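PTS EIIA type-4 domain-containing protein (Streptococcus agalactiae NEM316, PDB 4TKZ) is probably the EIIA component of a mannose-family phosphotransferase system, passing phosphoryl groups along during sugar uptake. Local coordinates at residues 16-30 and 91-103. Numbering follows the deposited sequence.
Sequences ILSSLELIAGHQEYV and LNLSMLMEAVLSR
The guanidinium of R103 meets the carbonyl oxygens of E28 and Y29 at its edge. E28 O lies in the plane of the group and takes a bond from R103 NH2 at 2.6 Å. The donor sits in the carbonyl plane of E28, and the N-H...O angle is 160°. R103 NH1 bonds Y29 O at 3.2 Å from above that carbonyl's plane. NH1 also makes a weak bond to E28 O. V30 CG2 and Q27 CB approach the guanidinium obliquely. The chain of R103 is extended from CG to NE, which carries the group across to this backbone. NH1 has a further acceptor in I2 O. These bonds hold the guanidinium by both terminal nitrogens.

The amide of Q27 crosses V100, with OE1 3.4 Å from V100 CG1. Its NE2 turns back to G25 O, just past the end of helix 12-24, approaching from above that carbonyl's plane, which is consistent with the bend at chi2.

The rest is apolar packing. I16 points its CD1 at L91 CG, 3.9 Å away, while its CG1 meets L96 CD2. L20 puts CD1 3.7 Å from M97 SD and also touches V100. M97 is bent at chi2 and chi3, which brings CE to I23 CG2. I23 CD1 meets L93 CD2 tip to tip at 3.7 Å.

Helical segments 16-24 and 93-102 cross at -52° in this parallel alpha/beta domain. L91 and V100 also pack on strand 3-9, and L96 on strand 57-62. S19 OG bonds H9 O and N92 ND2 bonds G90 O, both of the second subunit, so this end of the pair borders the other subunit.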
ATOM      1  N   ILE A  16      -6.007   1.848  -4.437  1.00 17.00           N
ATOM      2  CA  ILE A  16      -4.681   1.764  -5.059  1.00 16.86           C
ATOM      3  C   ILE A  16      -4.798   1.702  -6.587  1.00 17.85           C
ATOM      4  O   ILE A  16      -3.929   2.205  -7.306  1.00 21.21           O
ATOM      5  CB  ILE A  16      -3.811   0.613  -4.486  1.00 23.21           C
ATOM      6  CG1 ILE A  16      -2.332   0.850  -4.819  1.00 20.30           C
ATOM      7  CG2 ILE A  16      -4.268  -0.750  -4.996  1.00 19.45           C
ATOM      8  CD1 ILE A  16      -1.398  -0.058  -4.058  1.00 20.13           C
ATOM      9  N   LEU A  17      -5.892   1.126  -7.081  1.00 19.84           N
ATOM     10  CA  LEU A  17      -6.171   1.150  -8.517  1.00 17.40           C
ATOM     11  C   LEU A  17      -6.418   2.567  -9.027  1.00 18.21           C
ATOM     12  O   LEU A  17      -6.054   2.901 -10.157  1.00 20.03           O
ATOM     13  CB  LEU A  17      -7.357   0.238  -8.865  1.00 17.54           C
ATOM     14  CG  LEU A  17      -7.024  -1.243  -8.884  1.00 21.92           C
ATOM     15  CD1 LEU A  17      -8.303  -2.065  -9.019  1.00 22.23           C
ATOM     16  CD2 LEU A  17      -6.048  -1.540 -10.020  1.00 19.17           C
ATOM     17  N   SER A  18      -7.011   3.413  -8.187  1.00 18.10           N
ATOM     18  CA  SER A  18      -7.198   4.814  -8.561  1.00 17.94           C
ATOM     19  C   SER A  18      -5.861   5.550  -8.633  1.00 21.10           C
ATOM     20  O   SER A  18      -5.729   6.507  -9.391  1.00 20.00           O
ATOM     21  CB  SER A  18      -8.166   5.532  -7.609  1.00 17.40           C
ATOM     22  OG  SER A  18      -7.556   5.829  -6.367  1.00 18.48           O
ATOM     23  N   SER A  19      -4.869   5.100  -7.860  1.00 17.85           N
ATOM     24  CA  SER A  19      -3.523   5.681  -7.933  1.00 22.80           C
ATOM     25  C   SER A  19      -2.911   5.364  -9.290  1.00 22.14           C
ATOM     26  O   SER A  19      -2.355   6.236  -9.965  1.00 20.99           O
ATOM     27  CB  SER A  19      -2.627   5.120  -6.825  1.00 15.83           C
ATOM     28  OG  SER A  19      -3.182   5.372  -5.548  1.00 18.01           O
ATOM     29  N   LEU A  20      -3.011   4.098  -9.671  1.00 16.65           N
ATOM     30  CA  LEU A  20      -2.550   3.612 -10.970  1.00 21.56           C
ATOM     31  C   LEU A  20      -3.233   4.334 -12.140  1.00 22.96           C
ATOM     32  O   LEU A  20      -2.573   4.715 -13.112  1.00 23.44           O
ATOM     33  CB  LEU A  20      -2.788   2.094 -11.060  1.00 17.17           C
ATOM     34  CG  LEU A  20      -2.475   1.359 -12.362  1.00 17.91           C
ATOM     35  CD1 LEU A  20      -0.996   1.466 -12.704  1.00 18.95           C
ATOM     36  CD2 LEU A  20      -2.907  -0.110 -12.268  1.00 17.51           C
ATOM     37  N   GLU A  21      -4.548   4.519 -12.045  1.00 19.35           N
ATOM     38  CA  GLU A  21      -5.315   5.170 -13.103  1.00 20.01           C
ATOM     39  C   GLU A  21      -4.804   6.591 -13.295  1.00 21.42           C
ATOM     40  O   GLU A  21      -4.636   7.055 -14.421  1.00 23.30           O
ATOM     41  CB  GLU A  21      -6.801   5.195 -12.732  1.00 25.16           C
ATOM     42  CG  GLU A  21      -7.617   6.328 -13.354  1.00 30.46           C
ATOM     43  CD  GLU A  21      -8.306   5.947 -14.656  1.00 39.34           C
ATOM     44  OE1 GLU A  21      -7.766   5.108 -15.406  1.00 42.64           O
ATOM     45  OE2 GLU A  21      -9.397   6.497 -14.925  1.00 49.48           O
ATOM     46  N   LEU A  22      -4.559   7.278 -12.182  0.68 20.50           N
ATOM     47  CA  LEU A  22      -4.094   8.665 -12.219  0.68 19.21           C
ATOM     48  C   LEU A  22      -2.687   8.778 -12.799  0.68 22.36           C
ATOM     49  O   LEU A  22      -2.395   9.688 -13.588  0.68 21.70           O
ATOM     50  CB  LEU A  22      -4.130   9.282 -10.815  0.68 20.02           C
ATOM     51  CG  LEU A  22      -3.630  10.728 -10.765  0.68 22.15           C
ATOM     52  CD1 LEU A  22      -4.515  11.600 -11.634  0.68 23.48           C
ATOM     53  CD2 LEU A  22      -3.579  11.264  -9.333  0.68 19.62           C
ATOM     54  N   ILE A  23      -1.814   7.857 -12.400  1.00 20.61           N
ATOM     55  CA  ILE A  23      -0.420   7.899 -12.829  1.00 18.74           C
ATOM     56  C   ILE A  23      -0.275   7.372 -14.257  1.00 23.30           C
ATOM     57  O   ILE A  23       0.284   8.050 -15.114  1.00 26.31           O
ATOM     58  CB  ILE A  23       0.501   7.130 -11.852  1.00 17.64           C
ATOM     59  CG1 ILE A  23       0.607   7.872 -10.517  1.00 19.36           C
ATOM     60  CG2 ILE A  23       1.895   6.943 -12.440  1.00 22.23           C
ATOM     61  CD1 ILE A  23       1.171   7.015  -9.393  1.00 19.39           C
ATOM     62  N   ALA A  24      -0.810   6.186 -14.521  1.00 20.15           N
ATOM     63  CA  ALA A  24      -0.542   5.503 -15.789  1.00 22.96           C
ATOM     64  C   ALA A  24      -1.749   5.340 -16.721  1.00 24.29           C
ATOM     65  O   ALA A  24      -1.588   4.938 -17.876  1.00 27.85           O
ATOM     66  CB  ALA A  24       0.087   4.149 -15.519  1.00 27.70           C
ATOM     67  N   GLY A  25      -2.952   5.628 -16.232  1.00 24.04           N
ATOM     68  CA  GLY A  25      -4.144   5.453 -17.045  1.00 25.70           C
ATOM     69  C   GLY A  25      -4.670   4.042 -16.875  1.00 28.35           C
ATOM     70  O   GLY A  25      -4.141   3.280 -16.073  1.00 26.48           O
ATOM     71  N   HIS A  26      -5.697   3.682 -17.636  1.00 27.23           N
ATOM     72  CA  HIS A  26      -6.307   2.364 -17.492  1.00 27.79           C
ATOM     73  C   HIS A  26      -5.428   1.252 -18.066  1.00 26.82           C
ATOM     74  O   HIS A  26      -4.860   1.396 -19.147  1.00 23.25           O
ATOM     75  CB  HIS A  26      -7.688   2.347 -18.144  1.00 29.42           C
ATOM     76  CG  HIS A  26      -8.385   1.027 -18.042  1.00 32.66           C
ATOM     77  ND1 HIS A  26      -8.458   0.143 -19.096  1.00 33.34           N
ATOM     78  CD2 HIS A  26      -9.035   0.441 -17.011  1.00 29.51           C
ATOM     79  CE1 HIS A  26      -9.125  -0.933 -18.718  1.00 28.44           C
ATOM     80  NE2 HIS A  26      -9.485  -0.779 -17.457  1.00 35.63           N
ATOM     81  N   GLN A  27      -5.326   0.137 -17.344  1.00 24.48           N
ATOM     82  CA  GLN A  27      -4.451  -0.948 -17.754  1.00 23.60           C
ATOM     83  C   GLN A  27      -5.288  -2.162 -18.095  1.00 23.84           C
ATOM     84  O   GLN A  27      -6.390  -2.309 -17.566  1.00 23.07           O
ATOM     85  CB  GLN A  27      -3.488  -1.289 -16.620  1.00 24.07           C
ATOM     86  CG  GLN A  27      -2.636  -0.113 -16.170  1.00 26.65           C
ATOM     87  CD  GLN A  27      -1.706   0.370 -17.261  1.00 22.55           C
ATOM     88  OE1 GLN A  27      -1.028  -0.425 -17.918  1.00 22.10           O
ATOM     89  NE2 GLN A  27      -1.668   1.679 -17.463  1.00 27.98           N
ATOM     90  N   GLU A  28      -4.783  -3.018 -18.985  1.00 24.22           N
ATOM     91  CA  GLU A  28      -5.447  -4.294 -19.288  1.00 27.69           C
ATOM     92  C   GLU A  28      -5.062  -5.346 -18.264  1.00 25.58           C
ATOM     93  O   GLU A  28      -3.957  -5.309 -17.721  1.00 23.26           O
ATOM     94  CB  GLU A  28      -5.045  -4.802 -20.677  1.00 26.95           C
ATOM     95  CG  GLU A  28      -5.281  -3.813 -21.806  1.00 42.59           C
ATOM     96  CD  GLU A  28      -4.249  -3.947 -22.915  1.00 58.01           C
ATOM     97  OE1 GLU A  28      -3.822  -5.092 -23.199  1.00 54.41           O
ATOM     98  OE2 GLU A  28      -3.857  -2.907 -23.492  1.00 54.76           O
ATOM     99  N   TYR A  29      -5.962  -6.296 -18.013  1.00 20.59           N
ATOM    100  CA  TYR A  29      -5.632  -7.436 -17.172  1.00 20.24           C
ATOM    101  C   TYR A  29      -5.138  -7.045 -15.785  1.00 21.30           C
ATOM    102  O   TYR A  29      -4.155  -7.591 -15.283  1.00 20.59           O
ATOM    103  CB  TYR A  29      -4.607  -8.310 -17.879  1.00 22.26           C
ATOM    104  CG  TYR A  29      -5.076  -8.712 -19.253  1.00 31.85           C
ATOM    105  CD1 TYR A  29      -6.188  -9.525 -19.401  1.00 32.75           C
ATOM    106  CD2 TYR A  29      -4.427  -8.267 -20.399  1.00 33.60           C
ATOM    107  CE1 TYR A  29      -6.637  -9.900 -20.640  1.00 35.74           C
ATOM    108  CE2 TYR A  29      -4.872  -8.638 -21.654  1.00 34.34           C
ATOM    109  CZ  TYR A  29      -5.979  -9.462 -21.761  1.00 36.26           C
ATOM    110  OH  TYR A  29      -6.442  -9.847 -22.995  1.00 42.28           O
ATOM    111  N   VAL A  30      -5.824  -6.085 -15.179  1.00 17.99           N
ATOM    112  CA  VAL A  30      -5.547  -5.700 -13.808  1.00 14.68           C
ATOM    113  C   VAL A  30      -6.891  -5.551 -13.118  1.00 18.02           C
ATOM    114  O   VAL A  30      -7.692  -4.701 -13.504  1.00 21.62           O
ATOM    115  CB  VAL A  30      -4.783  -4.348 -13.745  1.00 19.47           C
ATOM    116  CG1 VAL A  30      -4.591  -3.919 -12.301  1.00 17.63           C
ATOM    117  CG2 VAL A  30      -3.442  -4.452 -14.463  1.00 18.87           C
ATOM    118  N   LEU A  91       1.655  -5.258  -0.194  1.00 19.68           N
ATOM    119  CA  LEU A  91       1.345  -4.428  -1.360  1.00 13.90           C
ATOM    120  C   LEU A  91       1.522  -2.940  -1.096  1.00 14.20           C
ATOM    121  O   LEU A  91       0.899  -2.389  -0.186  1.00 16.20           O
ATOM    122  CB  LEU A  91      -0.094  -4.687  -1.826  1.00 18.07           C
ATOM    123  CG  LEU A  91      -0.671  -3.710  -2.855  1.00 20.80           C
ATOM    124  CD1 LEU A  91       0.140  -3.744  -4.149  1.00 19.49           C
ATOM    125  CD2 LEU A  91      -2.127  -4.036  -3.135  1.00 18.39           C
ATOM    126  N   ASN A  92       2.401  -2.315  -1.873  1.00 15.78           N
ATOM    127  CA  ASN A  92       2.533  -0.843  -1.898  1.00 12.63           C
ATOM    128  C   ASN A  92       2.452  -0.346  -3.337  1.00 15.47           C
ATOM    129  O   ASN A  92       2.350  -1.153  -4.255  1.00 16.39           O
ATOM    130  CB  ASN A  92       3.777  -0.336  -1.144  1.00 14.28           C
ATOM    131  CG  ASN A  92       5.078  -0.924  -1.658  1.00 19.10           C
ATOM    132  OD1 ASN A  92       5.178  -1.338  -2.808  1.00 18.38           O
ATOM    133  ND2 ASN A  92       6.105  -0.928  -0.796  1.00 17.66           N
ATOM    134  N   LEU A  93       2.472   0.966  -3.577  1.00 13.11           N
ATOM    135  CA  LEU A  93       2.304   1.408  -4.957  1.00 12.89           C
ATOM    136  C   LEU A  93       3.516   1.017  -5.804  1.00 14.44           C
ATOM    137  O   LEU A  93       3.387   0.787  -7.004  1.00 18.89           O
ATOM    138  CB  LEU A  93       1.982   2.912  -5.053  1.00 15.82           C
ATOM    139  CG  LEU A  93       1.617   3.504  -6.425  1.00 16.99           C
ATOM    140  CD1 LEU A  93       0.480   2.771  -7.088  1.00 18.69           C
ATOM    141  CD2 LEU A  93       1.262   4.998  -6.303  1.00 17.25           C
ATOM    142  N   SER A  94       4.686   0.921  -5.178  1.00 17.27           N
ATOM    143  CA  SER A  94       5.895   0.482  -5.874  1.00 16.98           C
ATOM    144  C   SER A  94       5.714  -0.923  -6.449  1.00 15.18           C
ATOM    145  O   SER A  94       6.099  -1.188  -7.593  1.00 19.76           O
ATOM    146  CB  SER A  94       7.089   0.466  -4.916  1.00 19.98           C
ATOM    147  OG  SER A  94       7.516   1.777  -4.593  1.00 22.82           O
ATOM    148  N   MET A  95       5.151  -1.806  -5.636  1.00 19.46           N
ATOM    149  CA  MET A  95       4.894  -3.190  -6.044  1.00 14.61           C
ATOM    150  C   MET A  95       3.993  -3.194  -7.276  1.00 17.81           C
ATOM    151  O   MET A  95       4.276  -3.869  -8.274  1.00 17.20           O
ATOM    152  CB  MET A  95       4.243  -3.961  -4.891  1.00 19.47           C
ATOM    153  CG  MET A  95       4.108  -5.439  -5.140  1.00 21.78           C
ATOM    154  SD  MET A  95       3.374  -6.269  -3.730  1.00 17.93           S
ATOM    155  CE  MET A  95       4.764  -6.315  -2.602  1.00 16.08           C
ATOM    156  N   LEU A  96       2.925  -2.405  -7.219  1.00 17.08           N
ATOM    157  CA  LEU A  96       1.950  -2.351  -8.309  1.00 17.56           C
ATOM    158  C   LEU A  96       2.524  -1.736  -9.577  1.00 17.48           C
ATOM    159  O   LEU A  96       2.343  -2.264 -10.678  1.00 19.23           O
ATOM    160  CB  LEU A  96       0.704  -1.568  -7.877  1.00 16.22           C
ATOM    161  CG  LEU A  96      -0.419  -1.475  -8.909  1.00 16.26           C
ATOM    162  CD1 LEU A  96      -0.816  -2.861  -9.466  1.00 20.35           C
ATOM    163  CD2 LEU A  96      -1.621  -0.789  -8.273  1.00 17.58           C
ATOM    164  N   MET A  97       3.211  -0.610  -9.433  1.00 20.17           N
ATOM    165  CA  MET A  97       3.757   0.053 -10.608  1.00 17.46           C
ATOM    166  C   MET A  97       4.790  -0.837 -11.303  1.00 18.51           C
ATOM    167  O   MET A  97       4.819  -0.928 -12.530  1.00 18.38           O
ATOM    168  CB  MET A  97       4.353   1.414 -10.237  1.00 18.15           C
ATOM    169  CG  MET A  97       3.329   2.465  -9.773  1.00 23.49           C
ATOM    170  SD  MET A  97       1.933   2.730 -10.896  1.00 22.99           S
ATOM    171  CE  MET A  97       2.814   3.201 -12.390  1.00 22.53           C
ATOM    172  N   GLU A  98       5.617  -1.520 -10.522  1.00 19.05           N
ATOM    173  CA  GLU A  98       6.642  -2.384 -11.110  1.00 22.50           C
ATOM    174  C   GLU A  98       6.023  -3.528 -11.900  1.00 19.81           C
ATOM    175  O   GLU A  98       6.465  -3.843 -13.009  1.00 20.93           O
ATOM    176  CB  GLU A  98       7.567  -2.959 -10.034  1.00 21.01           C
ATOM    177  CG  GLU A  98       8.842  -3.577 -10.628  1.00 17.33           C
ATOM    178  CD  GLU A  98       9.730  -2.523 -11.289  1.00 24.79           C
ATOM    179  OE1 GLU A  98      10.428  -1.805 -10.557  1.00 27.84           O
ATOM    180  OE2 GLU A  98       9.727  -2.411 -12.534  1.00 24.29           O
ATOM    181  N   ALA A  99       4.999  -4.152 -11.329  1.00 23.98           N
ATOM    182  CA  ALA A  99       4.348  -5.267 -12.008  1.00 21.23           C
ATOM    183  C   ALA A  99       3.770  -4.793 -13.340  1.00 22.78           C
ATOM    184  O   ALA A  99       3.956  -5.439 -14.380  1.00 22.40           O
ATOM    185  CB  ALA A  99       3.267  -5.883 -11.127  1.00 22.62           C
ATOM    186  N   VAL A 100       3.093  -3.649 -13.303  1.00 18.63           N
ATOM    187  CA  VAL A 100       2.459  -3.092 -14.492  1.00 16.29           C
ATOM    188  C   VAL A 100       3.494  -2.693 -15.543  1.00 22.70           C
ATOM    189  O   VAL A 100       3.382  -3.049 -16.717  1.00 21.18           O
ATOM    190  CB  VAL A 100       1.599  -1.873 -14.129  1.00 18.46           C
ATOM    191  CG1 VAL A 100       1.199  -1.091 -15.390  1.00 21.32           C
ATOM    192  CG2 VAL A 100       0.369  -2.300 -13.329  1.00 19.86           C
ATOM    193  N   LEU A 101       4.514  -1.962 -15.120  1.00 23.57           N
ATOM    194  CA  LEU A 101       5.485  -1.443 -16.081  1.00 25.27           C
ATOM    195  C   LEU A 101       6.492  -2.482 -16.592  1.00 25.25           C
ATOM    196  O   LEU A 101       7.115  -2.282 -17.633  1.00 25.01           O
ATOM    197  CB  LEU A 101       6.207  -0.225 -15.504  1.00 19.10           C
ATOM    198  CG  LEU A 101       5.323   1.003 -15.284  1.00 22.40           C
ATOM    199  CD1 LEU A 101       6.067   2.046 -14.463  1.00 27.07           C
ATOM    200  CD2 LEU A 101       4.859   1.589 -16.620  1.00 18.62           C
ATOM    201  N   SER A 102       6.644  -3.596 -15.883  1.00 20.29           N
ATOM    202  CA  SER A 102       7.664  -4.573 -16.268  1.00 22.04           C
ATOM    203  C   SER A 102       7.132  -5.906 -16.795  1.00 27.04           C
ATOM    204  O   SER A 102       7.889  -6.680 -17.387  1.00 26.88           O
ATOM    205  CB  SER A 102       8.636  -4.828 -15.110  1.00 25.75           C
ATOM    206  OG  SER A 102       9.518  -3.736 -14.929  1.00 29.02           O
ATOM    207  N   ARG A 103       5.849  -6.185 -16.584  1.00 26.87           N
ATOM    208  CA  ARG A 103       5.309  -7.502 -16.948  1.00 26.13           C
ATOM    209  C   ARG A 103       5.463  -7.810 -18.438  1.00 28.33           C
ATOM    210  O   ARG A 103       5.598  -8.977 -18.837  1.00 33.07           O
ATOM    211  CB  ARG A 103       3.843  -7.619 -16.546  1.00 21.02           C
ATOM    212  CG  ARG A 103       2.928  -6.609 -17.222  1.00 24.22           C
ATOM    213  CD  ARG A 103       1.493  -6.825 -16.776  1.00 26.37           C
ATOM    214  NE  ARG A 103       0.616  -5.734 -17.189  1.00 18.69           N
ATOM    215  CZ  ARG A 103      -0.707  -5.796 -17.118  1.00 22.28           C
ATOM    216  NH1 ARG A 103      -1.292  -6.895 -16.651  1.00 16.35           N
ATOM    217  NH2 ARG A 103      -1.441  -4.773 -17.514  1.00 24.55           N
TER